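Long-range contacts in DNA-binding response regulator, merR family (Colwellia psychrerythraea, PDB 3CNB), which probably binds DNA as a two-component response regulator, the chain here being its CheY-like receiver domain, probably phosphorylated on an aspartate: residues D56-D61 / A83-I88; I88-A93 / K113-T118. All coordinates share one frame; numbering follows the deposited sequence.

Contact 1: residues D56-D61 / A83-I88; sequences DVVMLD and ANIIVI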
loop_
_atom_site.group_PDB
_atom_site.type_symbol
_atom_site.label_atom_id
_atom_site.label_comp_id
_atom_site.label_asym_id
_atom_site.label_seq_id
_atom_site.Cartn_x
_atom_site.Cartn_y
_atom_site.Cartn_z
ATOM N N ASP A 56 3.602 6.925 5.961
ATOM C CA ASP A 56 2.742 6.550 7.073
ATOM C C ASP A 56 1.864 5.407 6.622
ATOM O O ASP A 56 1.444 4.598 7.423
ATOM C CB ASP A 56 1.900 7.745 7.491
ATOM C CG ASP A 56 2.752 8.889 7.992
ATOM O OD1 ASP A 56 3.332 8.742 9.088
ATOM O OD2 ASP A 56 2.869 9.902 7.281
ATOM N N VAL A 57 1.598 5.386 5.315
ATOM C CA VAL A 57 0.758 4.407 4.653
ATOM C C VAL A 57 1.501 3.849 3.438
ATOM O O VAL A 57 2.087 4.618 2.666
ATOM C CB VAL A 57 -0.602 5.038 4.172
ATOM C CG1 VAL A 57 -1.465 3.994 3.463
ATOM C CG2 VAL A 57 -1.391 5.629 5.354
ATOM N N VAL A 58 1.511 2.528 3.269
ATOM C CA VAL A 58 1.892 1.971 1.954
ATOM C C VAL A 58 0.802 1.151 1.292
ATOM O O VAL A 58 0.207 0.237 1.894
ATOM C CB VAL A 58 3.304 1.214 1.845
ATOM C CG1 VAL A 58 4.309 1.627 2.904
ATOM C CG2 VAL A 58 3.178 -0.309 1.685
ATOM N N MET A 59 0.551 1.510 0.039
ATOM C CA MET A 59 -0.324 0.768 -0.834
ATOM C C MET A 59 0.562 -0.209 -1.591
ATOM O O MET A 59 1.426 0.189 -2.372
ATOM C CB MET A 59 -1.065 1.719 -1.788
ATOM C CG MET A 59 -1.741 2.917 -1.085
ATOM S SD MET A 59 -3.272 2.513 -0.219
ATOM C CE MET A 59 -4.255 1.928 -1.568
ATOM N N LEU A 60 0.325 -1.489 -1.360
ATOM C CA LEU A 60 1.202 -2.546 -1.826
ATOM C C LEU A 60 0.541 -3.458 -2.866
ATOM O O LEU A 60 -0.364 -4.240 -2.548
ATOM C CB LEU A 60 1.668 -3.369 -0.610
ATOM C CG LEU A 60 2.588 -4.580 -0.835
ATOM C CD1 LEU A 60 3.957 -4.127 -1.283
ATOM C CD2 LEU A 60 2.695 -5.418 0.407
ATOM N N ASP A 61 0.994 -3.373 -4.112
ATOM C CA ASP A 61 0.527 -4.293 -5.141
ATOM C C ASP A 61 1.263 -5.636 -5.011
ATOM O O ASP A 61 2.486 -5.700 -5.149
ATOM C CB ASP A 61 0.701 -3.655 -6.525
ATOM C CG ASP A 61 0.254 -4.556 -7.670
ATOM O OD1 ASP A 61 -0.728 -5.315 -7.530
ATOM O OD2 ASP A 61 0.887 -4.478 -8.746
ATOM N N ALA A 83 7.238 -0.779 11.630
ATOM C CA ALA A 83 6.120 -1.588 12.147
ATOM C C ALA A 83 4.797 -0.842 12.206
ATOM O O ALA A 83 3.743 -1.453 12.039
ATOM C CB ALA A 83 6.449 -2.143 13.501
ATOM N N ASN A 84 4.849 0.474 12.410
ATOM C CA ASN A 84 3.634 1.300 12.507
ATOM C C ASN A 84 3.037 1.825 11.200
ATOM O O ASN A 84 1.973 2.472 11.209
ATOM C CB ASN A 84 3.860 2.448 13.495
ATOM C CG ASN A 84 3.955 1.956 14.917
ATOM O OD1 ASN A 84 3.133 1.152 15.359
ATOM N ND2 ASN A 84 4.970 2.406 15.634
ATOM N N ILE A 85 3.711 1.551 10.082
ATOM C CA ILE A 85 3.199 1.899 8.756
ATOM C C ILE A 85 1.899 1.125 8.503
ATOM O O ILE A 85 1.831 -0.083 8.759
ATOM C CB ILE A 85 4.246 1.564 7.641
ATOM C CG1 ILE A 85 5.510 2.416 7.794
ATOM C CG2 ILE A 85 3.661 1.761 6.256
ATOM C CD1 ILE A 85 6.537 2.246 6.636
ATOM N N ILE A 86 0.865 1.825 8.037
ATOM C CA ILE A 86 -0.397 1.172 7.676
ATOM C C ILE A 86 -0.250 0.602 6.275
ATOM O O ILE A 86 -0.077 1.351 5.312
ATOM C CB ILE A 86 -1.598 2.155 7.674
ATOM C CG1 ILE A 86 -1.812 2.785 9.052
ATOM C CG2 ILE A 86 -2.888 1.465 7.144
ATOM C CD1 ILE A 86 -2.381 4.223 8.941
ATOM N N VAL A 87 -0.301 -0.724 6.179
ATOM C CA VAL A 87 -0.126 -1.411 4.925
ATOM C C VAL A 87 -1.475 -1.871 4.357
ATOM O O VAL A 87 -2.188 -2.658 4.975
ATOM C CB VAL A 87 0.835 -2.632 5.058
ATOM C CG1 VAL A 87 0.849 -3.442 3.774
ATOM C CG2 VAL A 87 2.262 -2.169 5.416
ATOM N N ILE A 88 -1.794 -1.390 3.162
ATOM C CA ILE A 88 -2.984 -1.832 2.455
ATOM C C ILE A 88 -2.568 -2.584 1.199
ATOM O O ILE A 88 -2.026 -1.991 0.270
ATOM C CB ILE A 88 -3.913 -0.621 2.128
ATOM C CG1 ILE A 88 -4.396 0.030 3.440
ATOM C CG2 ILE A 88 -5.123 -1.057 1.310
ATOM C CD1 ILE A 88 -5.077 1.345 3.261
HETATM O O HOH W 1 1.201 5.060 10.520
#
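Strands 57-61 and 86-91 are neighbours in the parallel sheet of the receiver domain, joined by helix 69-77 in a beta-alpha-beta unit, and here strand 57-61 pairs along nearly its whole length with the first half of 86-91. Four backbone hydrogen bonds alternate between the strands: Ile86 N to Asp56 O, Val58 N to Ile86 O at 2.8 Å, Ile88 N to Val58 O, and Leu60 N to Ile88 O, the straightest at 172°. Ile88 N approaches Val58 O almost along the C=O axis, whereas Leu60 N sits above the carbonyl plane of Ile88. At the N-terminal end of the pair a water donates to both Asp56 O and Asn84 O, so Asp56 O takes two bonds. In this CheY-like fold each sheet face is covered by helices. Val57, Met59, Ile86 and Ile88 face helix 117-129: Val57 CG2 meets Ile86 CD1 at 4.0 Å, and Met59, bent at chi2 and chi3, lays SD alongside Ile88 CB at 4.0 Å. On the other face Leu60 and Val87 pack on helix 69-77, with Leu60 CD2 4.3 Å from Val87 CG1. Val58 has an unusual chi1 of -23°, and its CG1 presses obliquely on Ile85 CG2 at 3.4 Å, tighter than normal van der Waals contact.

Contact 2: residues I88-A93 / K113-T118; sequences IAMTGA and KPLNFT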
loop_
_atom_site.group_PDB
_atom_site.type_symbol
_atom_site.label_atom_id
_atom_site.label_comp_id
_atom_site.label_asym_id
_atom_site.label_seq_id
_atom_site.Cartn_x
_atom_site.Cartn_y
_atom_site.Cartn_z
ATOM N N ILE A 88 -1.794 -1.390 3.162
ATOM C CA ILE A 88 -2.984 -1.832 2.455
ATOM C C ILE A 88 -2.568 -2.584 1.199
ATOM O O ILE A 88 -2.026 -1.991 0.270
ATOM C CB ILE A 88 -3.913 -0.621 2.128
ATOM C CG1 ILE A 88 -4.396 0.030 3.440
ATOM C CG2 ILE A 88 -5.123 -1.057 1.310
ATOM C CD1 ILE A 88 -5.077 1.345 3.261
ATOM N N ALA A 89 -2.826 -3.889 1.167
ATOM C CA ALA A 89 -2.530 -4.683 -0.021
ATOM C C ALA A 89 -3.552 -4.483 -1.147
ATOM O O ALA A 89 -4.718 -4.203 -0.901
ATOM C CB ALA A 89 -2.417 -6.164 0.333
ATOM N N MET A 90 -3.084 -4.634 -2.386
ATOM C CA MET A 90 -3.928 -4.661 -3.580
ATOM C C MET A 90 -3.469 -5.851 -4.427
ATOM O O MET A 90 -2.282 -6.170 -4.446
ATOM C CB MET A 90 -3.762 -3.387 -4.426
ATOM C CG MET A 90 -3.569 -2.092 -3.675
ATOM S SD MET A 90 -3.385 -0.723 -4.801
ATOM C CE MET A 90 -1.623 -0.762 -5.139
ATOM N N THR A 91 -4.396 -6.496 -5.126
ATOM C CA THR A 91 -4.068 -7.624 -6.015
ATOM C C THR A 91 -5.134 -7.820 -7.100
ATOM O O THR A 91 -6.271 -7.405 -6.929
ATOM C CB THR A 91 -3.788 -8.955 -5.236
ATOM O OG1 THR A 91 -3.180 -9.904 -6.119
ATOM C CG2 THR A 91 -5.054 -9.561 -4.614
ATOM N N GLY A 92 -4.749 -8.421 -8.224
ATOM C CA GLY A 92 -5.688 -8.737 -9.304
ATOM C C GLY A 92 -6.636 -9.830 -8.859
ATOM O O GLY A 92 -7.721 -9.550 -8.336
ATOM N N ALA A 93 -6.222 -11.079 -9.040
ATOM C CA ALA A 93 -7.036 -12.208 -8.604
ATOM C C ALA A 93 -7.001 -12.392 -7.073
ATOM O O ALA A 93 -6.068 -13.003 -6.536
ATOM C CB ALA A 93 -6.616 -13.496 -9.337
ATOM N N LYS A 113 -8.747 -6.167 -7.664
ATOM C CA LYS A 113 -8.809 -5.275 -8.827
ATOM C C LYS A 113 -9.913 -5.748 -9.776
ATOM O O LYS A 113 -10.078 -6.947 -9.943
ATOM C CB LYS A 113 -7.443 -5.149 -9.517
ATOM C CG LYS A 113 -6.428 -4.365 -8.674
ATOM C CD LYS A 113 -5.121 -4.158 -9.388
ATOM C CE LYS A 113 -4.033 -3.800 -8.404
ATOM N NZ LYS A 113 -2.683 -3.978 -9.017
ATOM N N PRO A 114 -10.715 -4.819 -10.353
ATOM C CA PRO A 114 -10.588 -3.356 -10.289
ATOM C C PRO A 114 -10.963 -2.877 -8.902
ATOM O O PRO A 114 -11.880 -3.415 -8.296
ATOM C CB PRO A 114 -11.574 -2.851 -11.353
ATOM C CG PRO A 114 -12.590 -3.955 -11.500
ATOM C CD PRO A 114 -11.928 -5.242 -11.087
ATOM N N LEU A 115 -10.209 -1.910 -8.401
ATOM C CA LEU A 115 -10.311 -1.448 -7.028
ATOM C C LEU A 115 -11.639 -0.744 -6.753
ATOM O O LEU A 115 -12.072 0.075 -7.546
ATOM C CB LEU A 115 -9.134 -0.523 -6.750
ATOM C CG LEU A 115 -8.781 -0.242 -5.299
ATOM C CD1 LEU A 115 -7.297 -0.224 -5.160
ATOM C CD2 LEU A 115 -9.393 1.077 -4.852
ATOM N N ASN A 116 -12.295 -1.081 -5.645
ATOM C CA ASN A 116 -13.508 -0.364 -5.248
ATOM C C ASN A 116 -13.099 0.930 -4.534
ATOM O O ASN A 116 -12.730 0.915 -3.363
ATOM C CB ASN A 116 -14.388 -1.231 -4.347
ATOM C CG ASN A 116 -15.789 -0.630 -4.131
ATOM O OD1 ASN A 116 -15.951 0.572 -4.015
ATOM N ND2 ASN A 116 -16.796 -1.482 -4.091
ATOM N N PHE A 117 -13.150 2.044 -5.261
ATOM C CA PHE A 117 -12.717 3.327 -4.729
ATOM C C PHE A 117 -13.649 3.942 -3.657
ATOM O O PHE A 117 -13.202 4.723 -2.835
ATOM C CB PHE A 117 -12.459 4.306 -5.877
ATOM C CG PHE A 117 -11.157 4.068 -6.592
ATOM C CD1 PHE A 117 -9.990 4.659 -6.139
ATOM C CD2 PHE A 117 -11.104 3.256 -7.722
ATOM C CE1 PHE A 117 -8.781 4.453 -6.793
ATOM C CE2 PHE A 117 -9.901 3.036 -8.388
ATOM C CZ PHE A 117 -8.737 3.635 -7.924
ATOM N N THR A 118 -14.933 3.602 -3.673
ATOM C CA THR A 118 -15.831 3.967 -2.550
ATOM C C THR A 118 -15.400 3.317 -1.222
ATOM O O THR A 118 -15.264 3.979 -0.180
ATOM C CB THR A 118 -17.277 3.556 -2.875
ATOM O OG1 THR A 118 -17.707 4.282 -4.027
ATOM C CG2 THR A 118 -18.244 3.847 -1.713
HETATM O O HOH W 2 -10.095 -8.750 -7.933
#
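Lys113 NZ is gripped by two carboxylates, forming salt bridges with Asp61 OD1 and Glu15 OE2. Its chain runs extended beyond CG, with CG anti to the carbonyl carbon (chi1 -70°), and passes alongside the end of strand 86-91. Lys113 CG lies 3.5 Å from Thr91 O, and further along Lys113 CE touches Met90 CB at 4.0 Å, so the aliphatic part of the lysine rests on this strand while the ammonium reaches the acids. This is the acidic pocket of a response regulator receiver domain: Asp61 is the predicted phosphoacceptor, unmodified here, Lys113 corresponds to the lysine that follows the last strand of the CheY fold, and its positive charge would probably offset the crowding of Asp61 and Glu15. In that family the lysine contacts the phosphoryl group. The peptide bond from Lys113 to Pro114 is cis, and a cis Lys-Pro bond at this place is a familiar feature of receiver domains. A water bridges the two backbones there, donating to Gly92 O at 2.5 Å and to Lys113 O at 2.7 Å. Gly92 N, buried by the contact, finds no polar partner in the model. On the apolar side Met90, its chain bent at chi3, crosses Leu115 obliquely, and Met90 SD meets Leu115 CD1 at 4.0 Å; both side chains also touch Phe20 of helix 18-31. The other methyl, Leu115 CD2, sits over the centre of the Phe117 ring, 3.7 Å above its plane.

How the contacts relate
Both contacts use strand 86-91 and share Ile88, but take successive parts of it: contact 1 pairs its start with strand 57-61 in the middle of the domain, whereas contact 2 joins its C-terminal end to the loop leading into helix 117-129. Their centres lie 14 Å apart. Contact 1 is regular and mostly buried, built from backbone bonds and mostly branched aliphatic side chains; contact 2 is smaller, partly exposed at Gly92 and Lys113, and combines a bridging water, a charged lysine and one methionine-leucine touch. The Asp61-Lys113 salt bridge ties them across the pocket, and a probable hydrogen bond from Met90 N to Leu60 O continues the strand pairing from one into the other.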